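Local coordinates for FAD dependent oxidoreductase (Chelativorans sp. BNC1, PDB 6PXS), which oxidises iminodiacetate, using a bound FAD cofactor, and belongs to the DadA family of oxidoreductases, at residues Leu83-Leu93 and Glu140-Asp151; Asp197-Ala207 and Arg319-Asn330. One frame throughout, in Å; residues are numbered along the deposited sequence.

Two strand pairings, one in each of two sheets, illustrate how segments distant in sequence assemble a flavoprotein. After the N-terminal FAD-binding elements, the chain reaches contact 1, where Leu83-Leu93 meets Glu140-Asp151 antiparallel and closes a 46-residue loop, largely helical where it is regular. Contact 2 opens only later: Asp197-Ala207 pairs in parallel with Arg319-Asn330 around a 111-residue, strand-rich excursion. The contacts therefore follow in series and neither nest nor cross. Yet strand 242-244, carried within the second excursion, returns to flank strand 90-93, so that excursion supplies a strand to the sheet of contact 1. Their centres lie about 34 Å apart, on opposite sides of the chain's centre.

Contact 1: Leu83-Leu93 and Glu140-Asp151; sequences LGYSRVGALVL and EAIHIPGGARVD
Arg149 folds back along Ser86 and donates from NH1 to Gly84 O, at 2.7 Å. The acceptor lies in the guanidinium plane, the donor well above the carbonyl plane. Ser86 CB sits over one face of the guanidinium, 3.5 Å from Arg149 CZ. To bring it there, Arg149 CG lies between the backbone N and the carbonyl carbon (chi1 44°) and the chain bends again at chi2 (78°); Val88 CG2 packs crosswise on that CG at 4.0 Å. The Ser86 and Arg149 backbones bond in both directions, a single antiparallel bridge. The Tyr85 ring receives Val150 CB at its edge, 4.0 Å from CD1, while Ala148 CB lies 3.7 Å from CE1.

After a one-residue register shift, a second ladder pairs Ala90 with Ile144 and Val92 with Ile142. Ile144 O is gripped from opposite faces by Ala90 N and by Gly147 N, the latter closing a type I turn; Pro145 O of that turn lies over one face of the Arg87 guanidinium. Leu91 CD2 lies at the edge of the His143 ring, 3.7 Å from His143 CD2, and on the other face Val92 CG2 touches Ile144 CD1 at 3.9 Å.

Farther out, Asp255 forms a long, weak ion pair with Arg149, and Val150 approaches the FAD-binding Gly43. Strands 121-123 and 242-244 flank the pair in a four-stranded mixed sheet, probably part of the non-Rossmann region typical of DAO-family flavoproteins.

Contact 2: Asp197-Ala207 and Arg319-Asn330; sequences DEIIVTAGAWA and RVPQIAGLTIGN. With FAD (flavin-adenine dinucleotide), chain E.
Ile199, Ile200 and Val201 pair in parallel register with Leu326, Thr327 and Ile328, within the Rossmann-type sheet of this FAD-binding fold, where strand 3-6 adjoins 198-201. Successive backbone bonds, such as Thr327 N to Ile199 O at 2.8 Å, knit the two strands. On one face, Leu326 sets its CG opposite the backbone N (chi1 179°), which lays CD1 on Val201 CG2 at 3.8 Å, with Ile199 CG2 nearby. On the other, Ile200 and Thr327 run alongside each other in the same direction, and helix 336-352 covers both through Val351 and Val350.

At the start of the pair, Glu198 bends at chi2 (-74°) to meet the extended Arg319 nearly at a right angle. Its OE1 takes Arg319 NH1 on the syn side at 3.0 Å, tilted out of the carboxylate plane, and a weak bond joins Glu198 OE2 to Arg319 NH2; the carboxylate meets the guanidinium edge, planes 67° apart. An alanine in place of Glu198 would remove the carboxylate and would probably leave the Arg319 guanidinium without its mate and freer to turn.

At the opposite end, Thr202 OG1 bonds to the carbonyls of Ile6 and Gly7, and Asn330 ND2 to His218 NE2. The 3-10 turn after Thr202 reaches the cofactor: Trp206, stacked with His33 and Phe271, rests its CB 3.4 Å from FAD N7A and points the ring edge at CZ3 toward FAD O1A, 3.6 Å away.

Contact 1: Leu83-Leu93 and Glu140-Asp151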
# COMPACT_ATOMS: atom_id res chain seq x y z
N LEU A 83 12.94 19.13 -7.47
CA LEU A 83 12.50 19.48 -6.12
C LEU A 83 11.03 19.85 -6.05
O LEU A 83 10.55 20.20 -4.97
CB LEU A 83 13.34 20.64 -5.58
CG LEU A 83 14.86 20.45 -5.65
CD1 LEU A 83 15.59 21.69 -5.18
CD2 LEU A 83 15.28 19.24 -4.84
N GLY A 84 10.31 19.81 -7.17
CA GLY A 84 8.91 20.17 -7.18
C GLY A 84 8.63 21.64 -6.95
O GLY A 84 7.48 21.99 -6.67
N TYR A 85 9.64 22.50 -7.05
CA TYR A 85 9.46 23.92 -6.82
C TYR A 85 9.02 24.62 -8.10
O TYR A 85 9.41 24.24 -9.21
CB TYR A 85 10.75 24.56 -6.31
CG TYR A 85 10.62 26.04 -6.03
CD1 TYR A 85 10.15 26.50 -4.81
CD2 TYR A 85 10.96 26.98 -6.99
CE1 TYR A 85 10.03 27.85 -4.55
CE2 TYR A 85 10.84 28.34 -6.74
CZ TYR A 85 10.37 28.77 -5.52
OH TYR A 85 10.25 30.11 -5.26
N SER A 86 8.18 25.65 -7.94
CA SER A 86 7.72 26.44 -9.07
C SER A 86 7.07 27.73 -8.59
O SER A 86 6.20 27.71 -7.71
CB SER A 86 6.74 25.63 -9.92
OG SER A 86 6.38 26.34 -11.10
N ARG A 87 7.50 28.87 -9.15
CA ARG A 87 6.92 30.17 -8.83
C ARG A 87 5.66 30.35 -9.67
O ARG A 87 5.63 31.05 -10.68
CB ARG A 87 7.94 31.28 -9.08
CG ARG A 87 7.50 32.66 -8.61
CD ARG A 87 8.59 33.70 -8.87
NE ARG A 87 8.20 35.04 -8.44
CZ ARG A 87 7.62 35.95 -9.22
NH1 ARG A 87 7.34 35.68 -10.49
NH2 ARG A 87 7.31 37.14 -8.73
N VAL A 88 4.59 29.68 -9.23
CA VAL A 88 3.36 29.60 -10.01
C VAL A 88 2.34 30.66 -9.63
O VAL A 88 1.27 30.73 -10.25
CB VAL A 88 2.70 28.21 -9.86
CG1 VAL A 88 3.62 27.13 -10.39
CG2 VAL A 88 2.34 27.94 -8.40
N GLY A 89 2.62 31.49 -8.63
CA GLY A 89 1.66 32.45 -8.14
C GLY A 89 0.63 31.79 -7.24
O GLY A 89 0.54 30.56 -7.12
N ALA A 90 -0.18 32.63 -6.60
CA ALA A 90 -1.18 32.16 -5.66
C ALA A 90 -2.47 32.95 -5.83
O ALA A 90 -2.45 34.11 -6.26
CB ALA A 90 -0.69 32.27 -4.21
N LEU A 91 -3.58 32.32 -5.48
CA LEU A 91 -4.90 32.95 -5.48
C LEU A 91 -5.45 32.92 -4.07
O LEU A 91 -5.53 31.85 -3.45
CB LEU A 91 -5.85 32.23 -6.44
CG LEU A 91 -5.51 32.27 -7.93
CD1 LEU A 91 -6.43 31.34 -8.70
CD2 LEU A 91 -5.61 33.68 -8.46
N VAL A 92 -5.83 34.09 -3.56
CA VAL A 92 -6.42 34.22 -2.23
C VAL A 92 -7.91 34.46 -2.40
O VAL A 92 -8.32 35.41 -3.08
CB VAL A 92 -5.76 35.36 -1.43
CG1 VAL A 92 -6.33 35.41 -0.02
CG2 VAL A 92 -4.25 35.17 -1.40
N LEU A 93 -8.72 33.59 -1.80
CA LEU A 93 -10.16 33.63 -1.94
C LEU A 93 -10.81 34.01 -0.61
O LEU A 93 -10.17 34.00 0.45
CB LEU A 93 -10.71 32.28 -2.42
CG LEU A 93 -10.53 31.91 -3.89
CD1 LEU A 93 -9.10 32.12 -4.34
CD2 LEU A 93 -10.94 30.46 -4.11
N GLU A 140 -14.38 35.78 -6.81
CA GLU A 140 -13.37 36.82 -6.85
C GLU A 140 -12.14 36.34 -6.09
O GLU A 140 -12.21 35.47 -5.21
CB GLU A 140 -13.89 38.12 -6.24
CG GLU A 140 -15.21 38.61 -6.82
CD GLU A 140 -15.72 39.85 -6.12
OE1 GLU A 140 -14.92 40.54 -5.45
OE2 GLU A 140 -16.93 40.15 -6.23
N ALA A 141 -10.99 36.92 -6.42
CA ALA A 141 -9.74 36.48 -5.82
C ALA A 141 -8.71 37.59 -5.90
O ALA A 141 -8.89 38.60 -6.59
CB ALA A 141 -9.22 35.21 -6.50
N ILE A 142 -7.61 37.39 -5.18
CA ILE A 142 -6.45 38.28 -5.20
C ILE A 142 -5.27 37.48 -5.72
O ILE A 142 -4.95 36.41 -5.17
CB ILE A 142 -6.16 38.85 -3.80
CG1 ILE A 142 -7.37 39.63 -3.29
CG2 ILE A 142 -4.92 39.74 -3.84
CD1 ILE A 142 -7.28 40.01 -1.83
N HIS A 143 -4.63 37.98 -6.76
CA HIS A 143 -3.55 37.27 -7.44
C HIS A 143 -2.21 37.74 -6.90
O HIS A 143 -1.90 38.93 -6.96
CB HIS A 143 -3.64 37.48 -8.95
CG HIS A 143 -2.68 36.64 -9.73
ND1 HIS A 143 -1.50 37.14 -10.24
CD2 HIS A 143 -2.73 35.34 -10.10
CE1 HIS A 143 -0.86 36.17 -10.89
NE2 HIS A 143 -1.59 35.07 -10.81
N ILE A 144 -1.42 36.80 -6.38
CA ILE A 144 -0.07 37.09 -5.89
C ILE A 144 0.92 36.31 -6.75
O ILE A 144 1.19 35.13 -6.46
CB ILE A 144 0.08 36.71 -4.41
CG1 ILE A 144 -0.98 37.41 -3.56
CG2 ILE A 144 1.48 37.08 -3.91
CD1 ILE A 144 -0.94 37.03 -2.10
N PRO A 145 1.47 36.90 -7.81
CA PRO A 145 2.35 36.13 -8.71
C PRO A 145 3.53 35.49 -8.00
O PRO A 145 4.10 34.52 -8.53
CB PRO A 145 2.81 37.17 -9.74
CG PRO A 145 1.79 38.25 -9.68
CD PRO A 145 1.31 38.29 -8.26
N GLY A 146 3.92 35.98 -6.82
CA GLY A 146 5.09 35.46 -6.14
C GLY A 146 4.88 34.16 -5.39
O GLY A 146 5.85 33.49 -5.05
N GLY A 147 3.62 33.79 -5.13
CA GLY A 147 3.34 32.55 -4.43
C GLY A 147 3.91 31.35 -5.16
O GLY A 147 3.75 31.23 -6.38
N ALA A 148 4.58 30.46 -4.43
CA ALA A 148 5.19 29.28 -5.01
C ALA A 148 4.82 28.06 -4.19
O ALA A 148 4.24 28.16 -3.10
CB ALA A 148 6.72 29.42 -5.09
N ARG A 149 5.16 26.89 -4.73
CA ARG A 149 4.96 25.62 -4.04
C ARG A 149 6.21 24.77 -4.21
O ARG A 149 7.10 25.09 -5.01
CB ARG A 149 3.71 24.88 -4.55
CG ARG A 149 3.52 24.86 -6.07
CD ARG A 149 4.42 23.85 -6.77
NE ARG A 149 4.01 23.66 -8.16
CZ ARG A 149 4.68 22.92 -9.05
NH1 ARG A 149 5.80 22.30 -8.71
NH2 ARG A 149 4.22 22.81 -10.29
N VAL A 150 6.28 23.68 -3.45
CA VAL A 150 7.44 22.79 -3.46
C VAL A 150 7.02 21.46 -2.85
O VAL A 150 6.05 21.38 -2.10
CB VAL A 150 8.63 23.41 -2.69
CG1 VAL A 150 8.25 23.66 -1.23
CG2 VAL A 150 9.85 22.52 -2.79
N ASP A 151 7.77 20.40 -3.18
CA ASP A 151 7.57 19.09 -2.58
C ASP A 151 8.46 18.99 -1.35
O ASP A 151 9.68 18.88 -1.47
CB ASP A 151 7.88 17.98 -3.58
CG ASP A 151 7.51 16.60 -3.07
OD1 ASP A 151 7.68 16.33 -1.87
OD2 ASP A 151 7.03 15.77 -3.88

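Contact 2: Asp197-Ala207 and Arg319-Asn330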
# COMPACT_ATOMS: atom_id res chain seq x y z
N ASP A 197 31.03 16.83 19.84
CA ASP A 197 31.29 18.14 20.42
C ASP A 197 30.00 18.93 20.60
O ASP A 197 29.82 19.62 21.61
CB ASP A 197 32.26 18.93 19.53
CG ASP A 197 33.56 18.19 19.29
OD1 ASP A 197 33.95 17.37 20.14
OD2 ASP A 197 34.20 18.44 18.25
N GLU A 198 29.09 18.83 19.64
CA GLU A 198 27.84 19.59 19.65
C GLU A 198 26.71 18.69 19.18
O GLU A 198 26.87 17.88 18.27
CB GLU A 198 27.94 20.82 18.74
CG GLU A 198 28.91 21.88 19.24
CD GLU A 198 28.37 22.65 20.43
OE1 GLU A 198 27.17 22.49 20.75
OE2 GLU A 198 29.14 23.42 21.04
N ILE A 199 25.54 18.85 19.82
CA ILE A 199 24.35 18.09 19.48
C ILE A 199 23.27 19.06 19.04
O ILE A 199 23.07 20.11 19.66
CB ILE A 199 23.86 17.23 20.66
CG1 ILE A 199 24.94 16.23 21.08
CG2 ILE A 199 22.57 16.51 20.30
CD1 ILE A 199 24.64 15.50 22.37
N ILE A 200 22.57 18.70 17.96
CA ILE A 200 21.40 19.44 17.48
C ILE A 200 20.21 18.50 17.51
O ILE A 200 20.28 17.40 16.94
CB ILE A 200 21.62 20.01 16.07
CG1 ILE A 200 22.82 20.96 16.06
CG2 ILE A 200 20.37 20.73 15.59
CD1 ILE A 200 23.14 21.51 14.68
N VAL A 201 19.13 18.92 18.15
CA VAL A 201 17.93 18.11 18.29
C VAL A 201 16.86 18.75 17.41
O VAL A 201 16.26 19.76 17.78
CB VAL A 201 17.48 17.99 19.74
CG1 VAL A 201 16.19 17.18 19.83
CG2 VAL A 201 18.57 17.35 20.58
N THR A 202 16.62 18.14 16.25
CA THR A 202 15.57 18.54 15.33
C THR A 202 14.53 17.43 15.22
O THR A 202 14.07 17.07 14.13
CB THR A 202 16.14 18.87 13.95
OG1 THR A 202 16.98 17.80 13.52
CG2 THR A 202 16.95 20.16 14.01
N ALA A 203 14.16 16.87 16.37
CA ALA A 203 13.28 15.71 16.46
C ALA A 203 11.81 16.06 16.23
O ALA A 203 10.95 15.18 16.39
CB ALA A 203 13.44 15.05 17.83
N GLY A 204 11.50 17.29 15.85
CA GLY A 204 10.12 17.63 15.58
C GLY A 204 9.23 17.35 16.77
O GLY A 204 9.56 17.68 17.92
N ALA A 205 8.08 16.73 16.51
CA ALA A 205 7.09 16.51 17.56
C ALA A 205 7.61 15.59 18.65
O ALA A 205 7.19 15.71 19.81
CB ALA A 205 5.80 15.94 16.96
N TRP A 206 8.51 14.67 18.31
CA TRP A 206 9.05 13.74 19.30
C TRP A 206 10.15 14.35 20.15
O TRP A 206 10.66 13.67 21.05
CB TRP A 206 9.58 12.49 18.59
CG TRP A 206 8.54 11.73 17.83
CD1 TRP A 206 7.81 10.66 18.27
CD2 TRP A 206 8.10 11.98 16.48
NE1 TRP A 206 6.96 10.23 17.29
CE2 TRP A 206 7.12 11.02 16.18
CE3 TRP A 206 8.46 12.91 15.51
CZ2 TRP A 206 6.48 10.97 14.94
CZ3 TRP A 206 7.82 12.86 14.28
CH2 TRP A 206 6.84 11.90 14.01
N ALA A 207 10.54 15.60 19.89
CA ALA A 207 11.67 16.19 20.60
C ALA A 207 11.44 16.20 22.11
O ALA A 207 12.35 15.88 22.89
CB ALA A 207 11.92 17.61 20.10
N ARG A 319 20.78 27.75 21.43
CA ARG A 319 21.41 26.91 22.44
C ARG A 319 20.55 26.84 23.69
O ARG A 319 19.80 27.76 24.01
CB ARG A 319 22.80 27.43 22.79
CG ARG A 319 23.82 27.23 21.69
CD ARG A 319 25.20 27.72 22.10
NE ARG A 319 26.21 27.35 21.12
CZ ARG A 319 26.74 26.13 21.02
NH1 ARG A 319 26.36 25.16 21.84
NH2 ARG A 319 27.66 25.88 20.10
N VAL A 320 20.68 25.73 24.41
CA VAL A 320 19.91 25.51 25.63
C VAL A 320 20.62 26.21 26.78
O VAL A 320 21.81 25.94 27.02
CB VAL A 320 19.72 24.01 25.91
CG1 VAL A 320 18.96 23.81 27.22
CG2 VAL A 320 18.99 23.36 24.76
N PRO A 321 19.96 27.10 27.51
CA PRO A 321 20.63 27.74 28.66
C PRO A 321 21.03 26.72 29.71
O PRO A 321 20.30 25.77 29.99
CB PRO A 321 19.57 28.71 29.19
CG PRO A 321 18.65 28.94 28.05
CD PRO A 321 18.62 27.66 27.29
N GLN A 322 22.21 26.93 30.29
CA GLN A 322 22.78 26.16 31.38
C GLN A 322 23.21 24.76 30.96
O GLN A 322 23.65 23.98 31.82
CB GLN A 322 21.83 26.06 32.58
CG GLN A 322 21.25 27.41 32.98
CD GLN A 322 20.35 27.32 34.18
OE1 GLN A 322 20.52 26.45 35.03
NE2 GLN A 322 19.38 28.23 34.27
N ILE A 323 23.10 24.41 29.68
CA ILE A 323 23.52 23.10 29.18
C ILE A 323 24.45 23.33 28.00
O ILE A 323 24.06 23.98 27.02
CB ILE A 323 22.31 22.24 28.77
CG1 ILE A 323 21.38 22.06 29.97
CG2 ILE A 323 22.78 20.90 28.23
CD1 ILE A 323 20.25 21.08 29.74
N ALA A 324 25.66 22.81 28.09
CA ALA A 324 26.67 23.00 27.06
C ALA A 324 26.56 21.92 25.99
O ALA A 324 26.15 20.79 26.26
CB ALA A 324 28.07 22.97 27.68
N GLY A 325 26.91 22.29 24.77
CA GLY A 325 26.94 21.34 23.67
C GLY A 325 25.58 20.85 23.23
O GLY A 325 25.46 19.71 22.78
N LEU A 326 24.54 21.68 23.36
CA LEU A 326 23.20 21.30 22.96
C LEU A 326 22.53 22.46 22.24
O LEU A 326 22.64 23.62 22.67
CB LEU A 326 22.35 20.89 24.17
CG LEU A 326 20.90 20.48 23.87
CD1 LEU A 326 20.86 19.33 22.87
CD2 LEU A 326 20.17 20.10 25.15
N THR A 327 21.84 22.15 21.15
CA THR A 327 21.12 23.13 20.36
C THR A 327 19.81 22.51 19.89
O THR A 327 19.79 21.35 19.46
CB THR A 327 21.95 23.60 19.15
OG1 THR A 327 23.23 24.06 19.60
CG2 THR A 327 21.24 24.72 18.41
N ILE A 328 18.73 23.27 19.99
CA ILE A 328 17.39 22.76 19.71
C ILE A 328 16.77 23.57 18.59
O ILE A 328 16.88 24.80 18.56
CB ILE A 328 16.49 22.81 20.97
CG1 ILE A 328 17.10 21.97 22.09
CG2 ILE A 328 15.08 22.33 20.64
CD1 ILE A 328 16.32 22.02 23.38
N GLY A 329 16.14 22.87 17.65
CA GLY A 329 15.31 23.50 16.64
C GLY A 329 14.01 22.75 16.49
O GLY A 329 14.00 21.57 16.12
N ASN A 330 12.89 23.41 16.78
CA ASN A 330 11.59 22.75 16.76
C ASN A 330 10.52 23.84 16.84
O ASN A 330 10.82 25.03 16.97
CB ASN A 330 11.46 21.74 17.90
CG ASN A 330 10.39 20.70 17.64
OD1 ASN A 330 9.85 20.62 16.54
ND2 ASN A 330 10.09 19.90 18.65
PA FAD E . 9.88 16.13 11.17
O1A FAD E . 8.80 15.30 11.75
O2A FAD E . 9.82 16.27 9.65
O5B FAD E . 11.31 15.62 11.59
C5B FAD E . 11.50 14.87 12.81
C4B FAD E . 12.41 13.70 12.51
O4B FAD E . 13.17 13.36 13.70
C3B FAD E . 11.69 12.42 12.09
O3B FAD E . 12.40 11.77 11.04
C2B FAD E . 11.69 11.59 13.37
O2B FAD E . 11.62 10.19 13.11
C1B FAD E . 13.05 11.98 13.95
N9A FAD E . 13.18 11.75 15.38
C8A FAD E . 12.39 12.24 16.38
N7A FAD E . 12.75 11.87 17.59
C5A FAD E . 13.86 11.07 17.36
C6A FAD E . 14.72 10.36 18.22
N6A FAD E . 14.58 10.34 19.55
N1A FAD E . 15.73 9.66 17.67
C2A FAD E . 15.88 9.67 16.34
N3A FAD E . 15.13 10.31 15.43
C4A FAD E . 14.14 10.99 16.01
N1 FAD E . 4.55 23.77 6.15
C2 FAD E . 4.59 24.75 5.20
O2 FAD E . 5.44 25.64 5.22
N3 FAD E . 3.66 24.74 4.17
C4 FAD E . 2.65 23.82 4.00
O4 FAD E . 1.88 23.92 3.05
C4X FAD E . 2.61 22.79 5.02
N5 FAD E . 1.68 21.88 4.94
C5X FAD E . 1.65 20.90 5.91
C6 FAD E . 0.66 19.92 5.84
C7 FAD E . 0.58 18.90 6.79
C7M FAD E . -0.49 17.86 6.68
C8 FAD E . 1.51 18.87 7.85
C8M FAD E . 1.45 17.79 8.89
C9 FAD E . 2.49 19.85 7.92
C9A FAD E . 2.57 20.86 6.97
N10 FAD E . 3.56 21.87 7.02
C10 FAD E . 3.60 22.85 6.06
C1' FAD E . 4.55 21.89 8.11
C2' FAD E . 5.80 21.06 7.81
O2' FAD E . 5.44 19.85 7.14
C3' FAD E . 6.50 20.72 9.13
O3' FAD E . 6.48 21.87 9.97
C4' FAD E . 7.94 20.26 8.98
O4' FAD E . 7.98 19.12 8.11
C5' FAD E . 8.56 19.92 10.32
O5' FAD E . 9.89 19.39 10.11
P FAD E . 10.73 18.82 11.31
O1P FAD E . 10.73 19.85 12.45
O2P FAD E . 12.07 18.35 10.88
O3P FAD E . 9.84 17.59 11.79